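Local coordinates for protein mandelate racemase / muconate lactonizing enzyme (Burkholderia pseudomallei, PDB 2POD) that is of unknown function but belongs to the mandelate racemase/muconate lactonizing branch of the enolase superfamily, binds a metal ion, and may act as a lyase, at residues L284-D295 / M311-H322. Numbering follows the deposited sequence.
Sequences LETNAAGIVMLD and MAEAWHLPVAPH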
loop_
_atom_site.group_PDB
_atom_site.type_symbol
_atom_site.label_atom_id
_atom_site.label_comp_id
_atom_site.label_asym_id
_atom_site.label_seq_id
_atom_site.Cartn_x
_atom_site.Cartn_y
_atom_site.Cartn_z
ATOM N N LEU B 284 -0.156 -2.832 16.811
ATOM C CA LEU B 284 -0.517 -4.049 16.089
ATOM C C LEU B 284 -0.591 -3.829 14.578
ATOM O O LEU B 284 -0.257 -4.727 13.800
ATOM C CB LEU B 284 -1.803 -4.668 16.648
ATOM C CG LEU B 284 -1.663 -5.374 18.007
ATOM C CD1 LEU B 284 -3.011 -5.764 18.572
ATOM C CD2 LEU B 284 -0.758 -6.583 17.935
ATOM N N GLU B 285 -0.976 -2.615 14.187
ATOM C CA GLU B 285 -0.964 -2.171 12.801
ATOM C C GLU B 285 0.408 -2.109 12.113
ATOM O O GLU B 285 0.478 -2.219 10.886
ATOM C CB GLU B 285 -1.691 -0.828 12.663
ATOM C CG GLU B 285 -3.217 -0.969 12.624
ATOM C CD GLU B 285 -3.964 0.350 12.734
ATOM O OE1 GLU B 285 -3.321 1.417 12.875
ATOM O OE2 GLU B 285 -5.212 0.312 12.678
ATOM N N THR B 286 1.485 -1.934 12.883
ATOM C CA THR B 286 2.848 -1.903 12.317
ATOM C C THR B 286 3.314 -3.240 11.718
ATOM O O THR B 286 4.174 -3.253 10.834
ATOM C CB THR B 286 3.910 -1.422 13.332
ATOM O OG1 THR B 286 4.096 -2.408 14.364
ATOM C CG2 THR B 286 3.507 -0.090 13.944
ATOM N N ASN B 287 2.719 -4.339 12.192
ATOM C CA ASN B 287 3.196 -5.711 11.969
ATOM C C ASN B 287 4.653 -5.960 12.366
ATOM O O ASN B 287 5.376 -6.706 11.710
ATOM C CB ASN B 287 2.893 -6.200 10.543
ATOM C CG ASN B 287 1.401 -6.200 10.230
ATOM O OD1 ASN B 287 0.630 -6.966 10.815
ATOM N ND2 ASN B 287 0.990 -5.336 9.304
ATOM N N ALA B 288 5.062 -5.346 13.470
ATOM C CA ALA B 288 6.460 -5.297 13.864
ATOM C C ALA B 288 6.707 -5.936 15.228
ATOM O O ALA B 288 7.810 -6.405 15.502
ATOM C CB ALA B 288 6.962 -3.856 13.846
ATOM N N ALA B 289 5.689 -5.964 16.081
ATOM C CA ALA B 289 5.840 -6.548 17.410
ATOM C C ALA B 289 5.705 -8.060 17.362
ATOM O O ALA B 289 4.890 -8.600 16.604
ATOM C CB ALA B 289 4.845 -5.959 18.370
ATOM N N GLY B 290 6.515 -8.735 18.172
ATOM C CA GLY B 290 6.370 -10.166 18.405
ATOM C C GLY B 290 5.739 -10.471 19.751
ATOM O O GLY B 290 4.959 -11.409 19.878
ATOM N N ILE B 291 6.084 -9.686 20.765
ATOM C CA ILE B 291 5.499 -9.851 22.089
ATOM C C ILE B 291 4.862 -8.543 22.501
ATOM O O ILE B 291 5.501 -7.494 22.467
ATOM C CB ILE B 291 6.534 -10.336 23.159
ATOM C CG1 ILE B 291 7.086 -11.719 22.795
ATOM C CG2 ILE B 291 5.879 -10.448 24.553
ATOM C CD1 ILE B 291 8.461 -11.689 22.212
ATOM N N VAL B 292 3.587 -8.609 22.862
ATOM C CA VAL B 292 2.877 -7.443 23.359
ATOM C C VAL B 292 3.131 -7.298 24.854
ATOM O O VAL B 292 2.667 -8.102 25.657
ATOM C CB VAL B 292 1.371 -7.503 23.009
ATOM C CG1 VAL B 292 0.591 -6.416 23.741
ATOM C CG2 VAL B 292 1.197 -7.348 21.496
HETATM N N MSE B 293 3.909 -6.287 25.215
HETATM C CA MSE B 293 4.161 -5.994 26.617
HETATM C C MSE B 293 3.306 -4.857 27.107
HETATM O O MSE B 293 2.873 -4.015 26.329
HETATM C CB MSE B 293 5.628 -5.689 26.875
HETATM C CG MSE B 293 6.152 -6.428 28.088
HETATM SE SE MSE B 293 7.635 -5.655 29.044
HETATM C CE MSE B 293 7.697 -3.925 28.157
ATOM N N LEU B 294 3.100 -4.827 28.415
ATOM C CA LEU B 294 1.907 -4.262 29.011
ATOM C C LEU B 294 2.243 -4.025 30.469
ATOM O O LEU B 294 2.666 -4.944 31.151
ATOM C CB LEU B 294 0.779 -5.304 28.922
ATOM C CG LEU B 294 -0.692 -4.903 28.931
ATOM C CD1 LEU B 294 -0.872 -3.604 28.198
ATOM C CD2 LEU B 294 -1.503 -5.983 28.260
ATOM N N ASP B 295 2.063 -2.803 30.950
ATOM C CA ASP B 295 2.054 -2.563 32.387
ATOM C C ASP B 295 0.667 -2.116 32.815
ATOM O O ASP B 295 0.217 -1.062 32.390
ATOM C CB ASP B 295 3.097 -1.501 32.758
ATOM C CG ASP B 295 3.276 -1.346 34.260
ATOM O OD1 ASP B 295 2.317 -0.928 34.943
ATOM O OD2 ASP B 295 4.385 -1.628 34.762
HETATM N N MSE B 311 -7.089 -8.759 22.220
HETATM C CA MSE B 311 -6.700 -8.222 20.906
HETATM C C MSE B 311 -5.434 -8.865 20.350
HETATM O O MSE B 311 -5.428 -9.353 19.222
HETATM C CB MSE B 311 -6.452 -6.720 21.000
HETATM C CG MSE B 311 -7.618 -5.852 20.633
HETATM SE SE MSE B 311 -7.037 -4.023 20.330
HETATM C CE MSE B 311 -6.329 -4.217 18.545
ATOM N N ALA B 312 -4.365 -8.840 21.144
ATOM C CA ALA B 312 -3.075 -9.411 20.769
ATOM C C ALA B 312 -3.142 -10.879 20.350
ATOM O O ALA B 312 -2.367 -11.307 19.495
ATOM C CB ALA B 312 -2.072 -9.235 21.900
ATOM N N GLU B 313 -4.061 -11.636 20.961
ATOM C CA GLU B 313 -4.296 -13.044 20.617
ATOM C C GLU B 313 -4.785 -13.192 19.179
ATOM O O GLU B 313 -4.357 -14.107 18.469
ATOM C CB GLU B 313 -5.290 -13.690 21.595
ATOM C CG GLU B 313 -5.276 -15.230 21.618
ATOM C CD GLU B 313 -6.355 -15.834 22.532
ATOM O OE1 GLU B 313 -6.907 -15.100 23.379
ATOM O OE2 GLU B 313 -6.650 -17.047 22.404
ATOM N N ALA B 314 -5.652 -12.273 18.744
ATOM C CA ALA B 314 -6.094 -12.213 17.341
ATOM C C ALA B 314 -4.982 -11.951 16.312
ATOM O O ALA B 314 -5.151 -12.241 15.126
ATOM C CB ALA B 314 -7.237 -11.224 17.174
ATOM N N TRP B 315 -3.850 -11.410 16.762
ATOM C CA TRP B 315 -2.687 -11.212 15.900
ATOM C C TRP B 315 -1.616 -12.287 16.152
ATOM O O TRP B 315 -0.474 -12.163 15.685
ATOM C CB TRP B 315 -2.098 -9.819 16.116
ATOM C CG TRP B 315 -2.681 -8.728 15.237
ATOM C CD1 TRP B 315 -2.087 -8.141 14.152
ATOM C CD2 TRP B 315 -3.951 -8.084 15.392
ATOM N NE1 TRP B 315 -2.915 -7.179 13.619
ATOM C CE2 TRP B 315 -4.060 -7.118 14.366
ATOM C CE3 TRP B 315 -5.008 -8.229 16.301
ATOM C CZ2 TRP B 315 -5.188 -6.307 14.219
ATOM C CZ3 TRP B 315 -6.123 -7.416 16.162
ATOM C CH2 TRP B 315 -6.209 -6.473 15.119
ATOM N N HIS B 316 -2.008 -13.329 16.896
ATOM C CA HIS B 316 -1.175 -14.502 17.213
ATOM C C HIS B 316 0.018 -14.137 18.079
ATOM O O HIS B 316 1.080 -14.756 17.985
ATOM C CB HIS B 316 -0.720 -15.269 15.956
ATOM C CG HIS B 316 -1.837 -15.672 15.047
ATOM N ND1 HIS B 316 -2.087 -15.033 13.853
ATOM C CD2 HIS B 316 -2.766 -16.653 15.152
ATOM C CE1 HIS B 316 -3.121 -15.600 13.259
ATOM N NE2 HIS B 316 -3.553 -16.583 14.029
ATOM N N LEU B 317 -0.167 -13.121 18.919
ATOM C CA LEU B 317 0.917 -12.613 19.746
ATOM C C LEU B 317 0.689 -12.926 21.221
ATOM O O LEU B 317 -0.449 -12.883 21.693
ATOM C CB LEU B 317 1.139 -11.110 19.515
ATOM C CG LEU B 317 1.443 -10.668 18.084
ATOM C CD1 LEU B 317 1.844 -9.217 18.063
ATOM C CD2 LEU B 317 2.502 -11.535 17.403
ATOM N N PRO B 318 1.771 -13.275 21.946
ATOM C CA PRO B 318 1.689 -13.393 23.391
ATOM C C PRO B 318 1.816 -12.076 24.129
ATOM O O PRO B 318 2.578 -11.197 23.709
ATOM C CB PRO B 318 2.851 -14.322 23.743
ATOM C CG PRO B 318 3.826 -14.192 22.628
ATOM C CD PRO B 318 3.115 -13.613 21.436
ATOM N N VAL B 319 1.066 -11.956 25.225
ATOM C CA VAL B 319 1.269 -10.891 26.207
ATOM C C VAL B 319 2.243 -11.301 27.321
ATOM O O VAL B 319 2.194 -12.431 27.821
ATOM C CB VAL B 319 -0.090 -10.360 26.765
ATOM C CG1 VAL B 319 0.090 -9.514 28.022
ATOM C CG2 VAL B 319 -0.782 -9.535 25.706
ATOM N N ALA B 320 3.145 -10.385 27.668
ATOM C CA ALA B 320 3.960 -10.499 28.870
ATOM C C ALA B 320 3.766 -9.258 29.745
ATOM O O ALA B 320 4.306 -8.196 29.438
ATOM C CB ALA B 320 5.434 -10.668 28.500
ATOM N N PRO B 321 2.975 -9.379 30.830
ATOM C CA PRO B 321 2.771 -8.256 31.751
ATOM C C PRO B 321 4.020 -7.819 32.529
ATOM O O PRO B 321 4.792 -8.658 33.005
ATOM C CB PRO B 321 1.681 -8.761 32.692
ATOM C CG PRO B 321 1.054 -9.911 31.958
ATOM C CD PRO B 321 2.179 -10.549 31.225
ATOM N N HIS B 322 4.188 -6.503 32.630
ATOM C CA HIS B 322 5.320 -5.851 33.275
ATOM C C HIS B 322 5.093 -5.778 34.779
ATOM O O HIS B 322 4.011 -5.386 35.229
ATOM C CB HIS B 322 5.452 -4.420 32.727
ATOM C CG HIS B 322 6.681 -3.696 33.181
ATOM N ND1 HIS B 322 6.639 -2.441 33.750
ATOM C CD2 HIS B 322 7.987 -4.041 33.134
ATOM C CE1 HIS B 322 7.868 -2.045 34.033
ATOM N NE2 HIS B 322 8.705 -2.999 33.669
HETATM O O HOH W 1 -2.420 -6.346 10.833
#
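Strands 292-294 and 319-321 run parallel with their axes 4.8 Å apart at closest approach, joined by backbone bonds from Val292 N to Pro318 O (2.9 Å), from Ala320 N to Val292 O and from His322 N to Leu294 O. On the helix side of this ladder, Val292 CG1 meets Val319 CG2, while Val292 CG2 rests on Ala312 CB (3.8 Å) and also reaches Leu317 CD1; Leu294 CD2 touches Val319 CG1. On the opposite face, which Ala320 occupies, Ile291 CG2 meets Ala320 CB.

The two strands, with helix 301-314 between them, form a right-handed beta-alpha-beta crossover unit of the C-terminal TIM-barrel domain of the enolase superfamily. At their C-terminal ends the contact borders the metal site: Asp295 OD2 accepts a hydrogen bond from His322 ND1 (2.6 Å) with its anti lone pair, and the carboxylate is turned 57° from the ring. CG of His322 stands anti to the backbone N (chi1 -173°), which brings ND1 to the carboxylate. Asp295 OD1 is held by Ser297, so both carboxylate oxygens are engaged. The nearest atom of the His322 side chain is about 3 Å from the bound sodium ion, which Glu220, Glu246 and Glu272 ligate.

At the other end Leu284 packs on Trp315, its CB 4.0 Å from the centroid of the five-membered ring and over the face, in a CH-pi contact. Its two methyls diverge: CD1 touches Met311 CE and CD2 touches Leu317 CD1, each at 3.7 Å. A water bridges Trp315 NE1 and Asn287 OD1, satisfying the indole N-H. Helix 301-314 ends in a Schellman motif with His316 as C-prime residue, and Arg281 of a neighbouring subunit makes a cation-pi contact with Trp315.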